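Local coordinates for protein transcriptional regulator, LRP/AsnC family (Neisseria meningitidis, PDB 2P5V) that probably regulates transcription by binding specific DNA sequences, as Lrp/AsnC-family regulators do, and binds calcium ions, at residues G[60-63]-G[64-67]; G[16-19]-G[20-24]; G[44-47]-G[48-52]. All blocks are in the same frame, centred on the assembly; numbering follows the deposited sequence.

Interaction 1 of 3, residues G[60-63]-G[64-67]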
# COMPACT_ATOMS: atom_id res chain seq x y z
N LEU G 60 12.01 -3.93 -36.14
CA LEU G 60 11.96 -3.25 -34.85
C LEU G 60 12.57 -1.86 -35.01
O LEU G 60 13.67 -1.70 -35.55
CB LEU G 60 12.69 -4.07 -33.79
CG LEU G 60 12.28 -5.54 -33.65
CD1 LEU G 60 13.09 -6.19 -32.54
CD2 LEU G 60 10.79 -5.69 -33.38
N LEU G 61 11.83 -0.85 -34.55
CA LEU G 61 12.24 0.54 -34.70
C LEU G 61 12.79 1.14 -33.41
O LEU G 61 12.49 0.67 -32.31
CB LEU G 61 11.06 1.38 -35.20
CG LEU G 61 10.30 0.90 -36.45
CD1 LEU G 61 9.36 1.99 -36.96
CD2 LEU G 61 11.24 0.45 -37.55
N SER G 62 13.62 2.17 -33.58
CA SER G 62 14.09 3.01 -32.47
C SER G 62 12.97 3.99 -32.13
O SER G 62 12.59 4.80 -32.97
CB SER G 62 15.35 3.78 -32.88
OG SER G 62 15.57 4.90 -32.04
N PRO G 63 12.42 3.91 -30.90
CA PRO G 63 11.38 4.88 -30.48
C PRO G 63 11.82 6.34 -30.56
O PRO G 63 11.03 7.21 -30.94
CB PRO G 63 11.11 4.49 -29.02
CG PRO G 63 11.53 3.08 -28.92
CD PRO G 63 12.68 2.91 -29.86
N GLU G 64 13.08 6.61 -30.23
CA GLU G 64 13.60 7.97 -30.15
C GLU G 64 13.68 8.55 -31.56
O GLU G 64 13.41 9.73 -31.77
CB GLU G 64 14.99 8.00 -29.51
CG GLU G 64 15.09 7.38 -28.12
CD GLU G 64 14.92 5.86 -28.11
OE1 GLU G 64 15.36 5.19 -29.08
OE2 GLU G 64 14.32 5.34 -27.15
N SER G 65 14.04 7.70 -32.52
CA SER G 65 14.16 8.13 -33.91
C SER G 65 12.81 8.58 -34.47
O SER G 65 12.77 9.39 -35.38
CB SER G 65 14.76 7.02 -34.77
OG SER G 65 13.86 5.94 -34.92
N VAL G 66 11.71 8.06 -33.91
CA VAL G 66 10.37 8.48 -34.35
C VAL G 66 9.69 9.35 -33.29
O VAL G 66 8.45 9.43 -33.24
CB VAL G 66 9.50 7.26 -34.72
CG1 VAL G 66 10.15 6.49 -35.88
CG2 VAL G 66 9.29 6.35 -33.51
N ASN G 67 10.50 9.98 -32.45
CA ASN G 67 10.06 11.01 -31.51
C ASN G 67 9.19 10.47 -30.36
O ASN G 67 8.44 11.22 -29.74
CB ASN G 67 9.33 12.14 -32.27
CG ASN G 67 9.10 13.38 -31.42
OD1 ASN G 67 9.91 13.70 -30.54
ND2 ASN G 67 7.99 14.08 -31.66

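Interaction 2 of 3, residues G[16-19]-G[20-24]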
# COMPACT_ATOMS: atom_id res chain seq x y z
N LEU G 16 16.57 -20.95 -35.03
CA LEU G 16 15.70 -20.03 -34.29
C LEU G 16 16.50 -18.90 -33.62
O LEU G 16 16.08 -17.75 -33.61
CB LEU G 16 14.88 -20.78 -33.25
CG LEU G 16 13.86 -21.78 -33.82
CD1 LEU G 16 13.45 -22.78 -32.76
CD2 LEU G 16 12.64 -21.07 -34.39
N GLN G 17 17.66 -19.24 -33.08
CA GLN G 17 18.54 -18.23 -32.50
C GLN G 17 18.99 -17.23 -33.56
O GLN G 17 18.99 -16.02 -33.31
CB GLN G 17 19.76 -18.88 -31.85
CG GLN G 17 19.43 -19.72 -30.62
CD GLN G 17 20.62 -20.52 -30.13
OE1 GLN G 17 21.66 -20.57 -30.78
NE2 GLN G 17 20.47 -21.16 -28.98
N VAL G 18 19.38 -17.74 -34.73
CA VAL G 18 19.85 -16.89 -35.82
C VAL G 18 18.75 -15.92 -36.26
O VAL G 18 18.98 -14.72 -36.38
CB VAL G 18 20.33 -17.71 -37.04
CG1 VAL G 18 20.43 -16.84 -38.28
CG2 VAL G 18 21.67 -18.38 -36.74
N LEU G 19 17.57 -16.47 -36.52
CA LEU G 19 16.45 -15.67 -37.03
C LEU G 19 15.89 -14.66 -36.02
O LEU G 19 15.38 -13.61 -36.41
CB LEU G 19 15.32 -16.59 -37.52
CG LEU G 19 15.60 -17.36 -38.81
CD1 LEU G 19 14.47 -18.36 -39.04
CD2 LEU G 19 15.76 -16.42 -40.00
N GLN G 20 15.97 -14.99 -34.73
CA GLN G 20 15.52 -14.08 -33.68
C GLN G 20 16.34 -12.79 -33.69
O GLN G 20 15.80 -11.71 -33.48
CB GLN G 20 15.58 -14.73 -32.30
CG GLN G 20 14.35 -15.55 -31.96
CD GLN G 20 14.25 -15.90 -30.50
OE1 GLN G 20 13.18 -15.77 -29.89
NE2 GLN G 20 15.36 -16.34 -29.91
N GLU G 21 17.64 -12.93 -33.96
CA GLU G 21 18.54 -11.78 -34.05
C GLU G 21 18.55 -11.13 -35.43
O GLU G 21 18.67 -9.91 -35.53
CB GLU G 21 19.96 -12.20 -33.65
CG GLU G 21 20.13 -12.43 -32.16
CD GLU G 21 19.80 -11.18 -31.35
OE1 GLU G 21 20.44 -10.13 -31.55
OE2 GLU G 21 18.88 -11.25 -30.51
N ASN G 22 18.43 -11.93 -36.48
CA ASN G 22 18.50 -11.45 -37.86
C ASN G 22 17.34 -12.01 -38.67
O ASN G 22 17.49 -12.98 -39.42
CB ASN G 22 19.83 -11.86 -38.51
CG ASN G 22 21.02 -11.72 -37.57
OD1 ASN G 22 21.64 -10.66 -37.49
ND2 ASN G 22 21.34 -12.80 -36.86
N GLY G 23 16.18 -11.39 -38.50
CA GLY G 23 14.94 -11.87 -39.11
C GLY G 23 14.84 -11.70 -40.62
O GLY G 23 13.96 -12.29 -41.24
N ARG G 24 15.73 -10.91 -41.22
CA ARG G 24 15.69 -10.68 -42.67
C ARG G 24 16.82 -11.36 -43.46
O ARG G 24 17.29 -10.83 -44.47
CB ARG G 24 15.66 -9.17 -42.95
CG ARG G 24 14.78 -8.80 -44.12
CD ARG G 24 14.74 -7.32 -44.34
NE ARG G 24 13.57 -6.91 -45.10
CZ ARG G 24 13.46 -6.97 -46.43
NH1 ARG G 24 14.45 -7.43 -47.18
NH2 ARG G 24 12.34 -6.57 -47.01

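Interaction 3 of 3, residues G[44-47]-G[48-52]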
# COMPACT_ATOMS: atom_id res chain seq x y z
N ARG G 44 13.33 -27.33 -42.92
CA ARG G 44 13.33 -27.23 -41.46
C ARG G 44 12.64 -25.96 -40.99
O ARG G 44 11.84 -25.99 -40.06
CB ARG G 44 14.75 -27.28 -40.91
CG ARG G 44 15.49 -28.56 -41.19
CD ARG G 44 16.96 -28.44 -40.83
NE ARG G 44 17.23 -28.98 -39.50
CZ ARG G 44 17.41 -30.27 -39.23
NH1 ARG G 44 17.35 -31.19 -40.19
NH2 ARG G 44 17.64 -30.66 -37.99
N LEU G 45 12.96 -24.84 -41.62
CA LEU G 45 12.32 -23.56 -41.30
C LEU G 45 10.81 -23.60 -41.52
O LEU G 45 10.03 -23.10 -40.70
CB LEU G 45 12.94 -22.43 -42.13
CG LEU G 45 12.40 -21.03 -41.89
CD1 LEU G 45 12.49 -20.68 -40.41
CD2 LEU G 45 13.15 -20.02 -42.74
N LYS G 46 10.40 -24.19 -42.65
CA LYS G 46 8.99 -24.38 -42.97
C LYS G 46 8.24 -25.11 -41.85
O LYS G 46 7.13 -24.74 -41.50
CB LYS G 46 8.84 -25.17 -44.27
CG LYS G 46 7.56 -24.89 -45.03
CD LYS G 46 7.72 -23.74 -46.02
CE LYS G 46 8.50 -24.18 -47.26
NZ LYS G 46 8.35 -23.21 -48.38
N GLN G 47 8.85 -26.17 -41.32
CA GLN G 47 8.28 -26.93 -40.21
C GLN G 47 8.10 -26.04 -38.98
O GLN G 47 7.07 -26.11 -38.29
CB GLN G 47 9.17 -28.14 -39.86
CG GLN G 47 9.20 -29.24 -40.93
CD GLN G 47 10.42 -30.16 -40.84
OE1 GLN G 47 11.31 -29.96 -40.01
NE2 GLN G 47 10.46 -31.16 -41.72
N LEU G 48 9.09 -25.20 -38.71
CA LEU G 48 9.06 -24.28 -37.58
C LEU G 48 7.94 -23.24 -37.70
O LEU G 48 7.29 -22.91 -36.71
CB LEU G 48 10.40 -23.56 -37.43
CG LEU G 48 11.58 -24.45 -37.04
CD1 LEU G 48 12.89 -23.70 -37.17
CD2 LEU G 48 11.38 -24.95 -35.62
N GLU G 49 7.71 -22.73 -38.91
CA GLU G 49 6.63 -21.77 -39.16
C GLU G 49 5.26 -22.45 -39.12
O GLU G 49 4.32 -21.91 -38.54
CB GLU G 49 6.82 -21.07 -40.51
CG GLU G 49 7.90 -20.00 -40.51
CD GLU G 49 8.30 -19.59 -41.92
OE1 GLU G 49 7.56 -19.89 -42.88
OE2 GLU G 49 9.37 -18.96 -42.07
N ASP G 50 5.16 -23.62 -39.75
CA ASP G 50 3.92 -24.39 -39.74
C ASP G 50 3.56 -24.87 -38.33
O ASP G 50 2.39 -24.95 -37.98
CB ASP G 50 4.01 -25.59 -40.69
CG ASP G 50 4.23 -25.18 -42.14
OD1 ASP G 50 4.00 -23.99 -42.48
OD2 ASP G 50 4.63 -26.05 -42.94
N ALA G 51 4.58 -25.18 -37.53
CA ALA G 51 4.39 -25.59 -36.13
C ALA G 51 3.92 -24.45 -35.23
O ALA G 51 3.45 -24.69 -34.12
CB ALA G 51 5.68 -26.18 -35.58
N GLY G 52 4.08 -23.21 -35.69
CA GLY G 52 3.70 -22.04 -34.91
C GLY G 52 4.80 -21.56 -33.98
O GLY G 52 4.56 -20.73 -33.11

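Interaction 1 of 3, residues G[60-63]-G[64-67]
Ser62 is the first residue along 60-63 to touch 64-67, meeting both Glu64 and Ser65. It follows Leu60 and Leu61, which pair with an antiparallel strand of the second subunit. The Ser62 hydroxyl is used twice. It donates to the Glu64 carboxylate, with Ser62 OG 3.0 Å from Glu64 OE1. The approach is on the anti side of that oxygen and 24° out of the carboxylate plane. The same hydroxyl accepts the backbone amide of Ser65, with Ser62 OG 3.2 Å from Ser65 N. The Ser62 carbonyl is gripped as well. Ser65 OG donates to Ser62 O at 2.6 Å, tilted 22° from the carbonyl plane. A weak bond from Ser65 N reaches this oxygen too.

Pro63 comes next. Its ring lies alongside the Glu64 side chain, with Pro63 CD 3.6 Å from Glu64 OE1. Glu64 folds back at chi2 (69°), which brings its carboxylate beside the ring and within reach of Ser62 OG. Glu64 OE2 is hydrogen-bonded to a glycerol, probably from the crystallisation liquor. Pro63 O takes a weak bond from Val66 N, and the methyl Val66 CG2 sits 3.2 Å from Pro63 O. Val66 O accepts a bond from His158 of the second subunit.

Ser62 OG and, weakly, Ser62 O both accept Ser65 N, consistent with an ST motif. It shapes the connection between strands 54-61 and 70-78, probably part of the linker between the DNA-binding and ligand-binding parts, as in Lrp-family proteins. Glu64 is also a calcium-binding residue in a crystal of this protein, although that ion is absent from this chain.

Interaction 2 of 3, residues G[16-19]-G[20-24]
The last turn of helix 10-21, part of the winged helix-turn-helix domain, closes where Asn22 folds back on Val18. Asn22 is the first residue to leave helical backbone angles, and it binds one carbonyl twice. Its backbone amide donates to Val18, with Asn22 N 2.8 Å from Val18 O. Its side-chain amide adds a second bond, with Asn22 ND2 3.1 Å from Val18 O. This donor meets a lone pair in the carbonyl plane, and the C=O...donor angle is 140°. The oxygen lies 23° out of the plane of the Asn22 amide. With chi1 at -41°, Asn22 CG stands beside its own backbone N, which brings the side-chain amide to the oxygen that the backbone N already holds. Glu21 N adds a weak third bond to Val18 O.

Two residues earlier, Gln20 N donates to Leu16 O at 3.0 Å. The Gln20 side chain starts out over this carbonyl, with Gln20 CG 3.2 Å from Leu16 O. It then runs on extended, and Gln20 OE1 accepts the backbone amide of Leu154. Glu21 OE2 is hydrogen-bonded to the hydroxyl of Ser153. The methyl Leu19 CD2 comes 3.9 Å from the carbonyl oxygen Asn22 O. On the apolar side, Leu16 and Leu19 pack against helix 38-50, and Leu19 also meets helix 27-33. Past Gly23, Arg24 makes a cation-pi contact with Tyr57 of the second subunit.

Asn22 ND2 thus gives a second full bond to a carbonyl that already takes the helical one. It ties the residue that leaves the helix to the last turn. The ND2 bond should also limit the rotation of the exposed side chain.

Interaction 3 of 3, residues G[44-47]-G[48-52]
Leu45 and Glu49 touch one turn apart on helix 38-50, and their side chains cross at a slant. The carboxylate oxygen Glu49 OE2 lies 3.7 Å from Leu45 CG. Its polar partner is the hydroxyl of Tyr57, which helps to hold the carboxylate beside the leucine. Among the apolar contacts, the methyl tips Leu45 CD1 and Leu48 CD1 are 4.4 Å apart. Leu48 also rests on the helix backbone, with Leu48 CG 3.4 Å from Arg44 O. Both leucines face helix 10-21, where Leu45 meets Leu19 and Leu48 meets Ile15 and Leu16.

The charged side chains make no salt bridge with one another here. Lys46 and Asp50 lie alongside, pointing the same way, with Lys46 CG 3.8 Å from Asp50 OD2. The Asp50 carboxylate sits close to a carbonyl, with Asp50 OD2 3.2 Å from Lys46 O. Both are acceptors, and the helix C-terminal end is near, so the carboxylate may be somewhat destabilised as a charge. Arg44 reaches away to a salt bridge with Asp9.

The backbone bonds are regular. Leu48, Glu49, Asp50 and Ala51 each donate to the residue four before. Nearest the helix end, Ala51 N is 2.8 Å from Gln47 O. Gly52 then turns to positive phi (87°), and Gly52 N donates to Glu49 O at 3.1 Å.

This ending is a Schellman motif. It terminates helix 38-50, the helix that follows helix 27-33 in the winged helix-turn-helix and by position is probably the recognition helix.

From the N terminus the order is interaction 2, interaction 3, interaction 1. Each is local and spans adjoining residues, so none nests in or crosses another and none closes a long loop. Interaction 2 ends helix 10-21 and interaction 3 ends helix 38-50. These two touch: Leu16 CD2 meets Leu48 CD1 at 3.8 Å, and Leu19 packs on Leu45, joining the two helices in the core of the DNA-binding part. Strand 54-61 then leads away to interaction 1, which turns the chain toward strand 70-78 and the ligand-binding domain. Interaction 1 touches neither of the others, but interactions 1 and 2 both contact the second subunit.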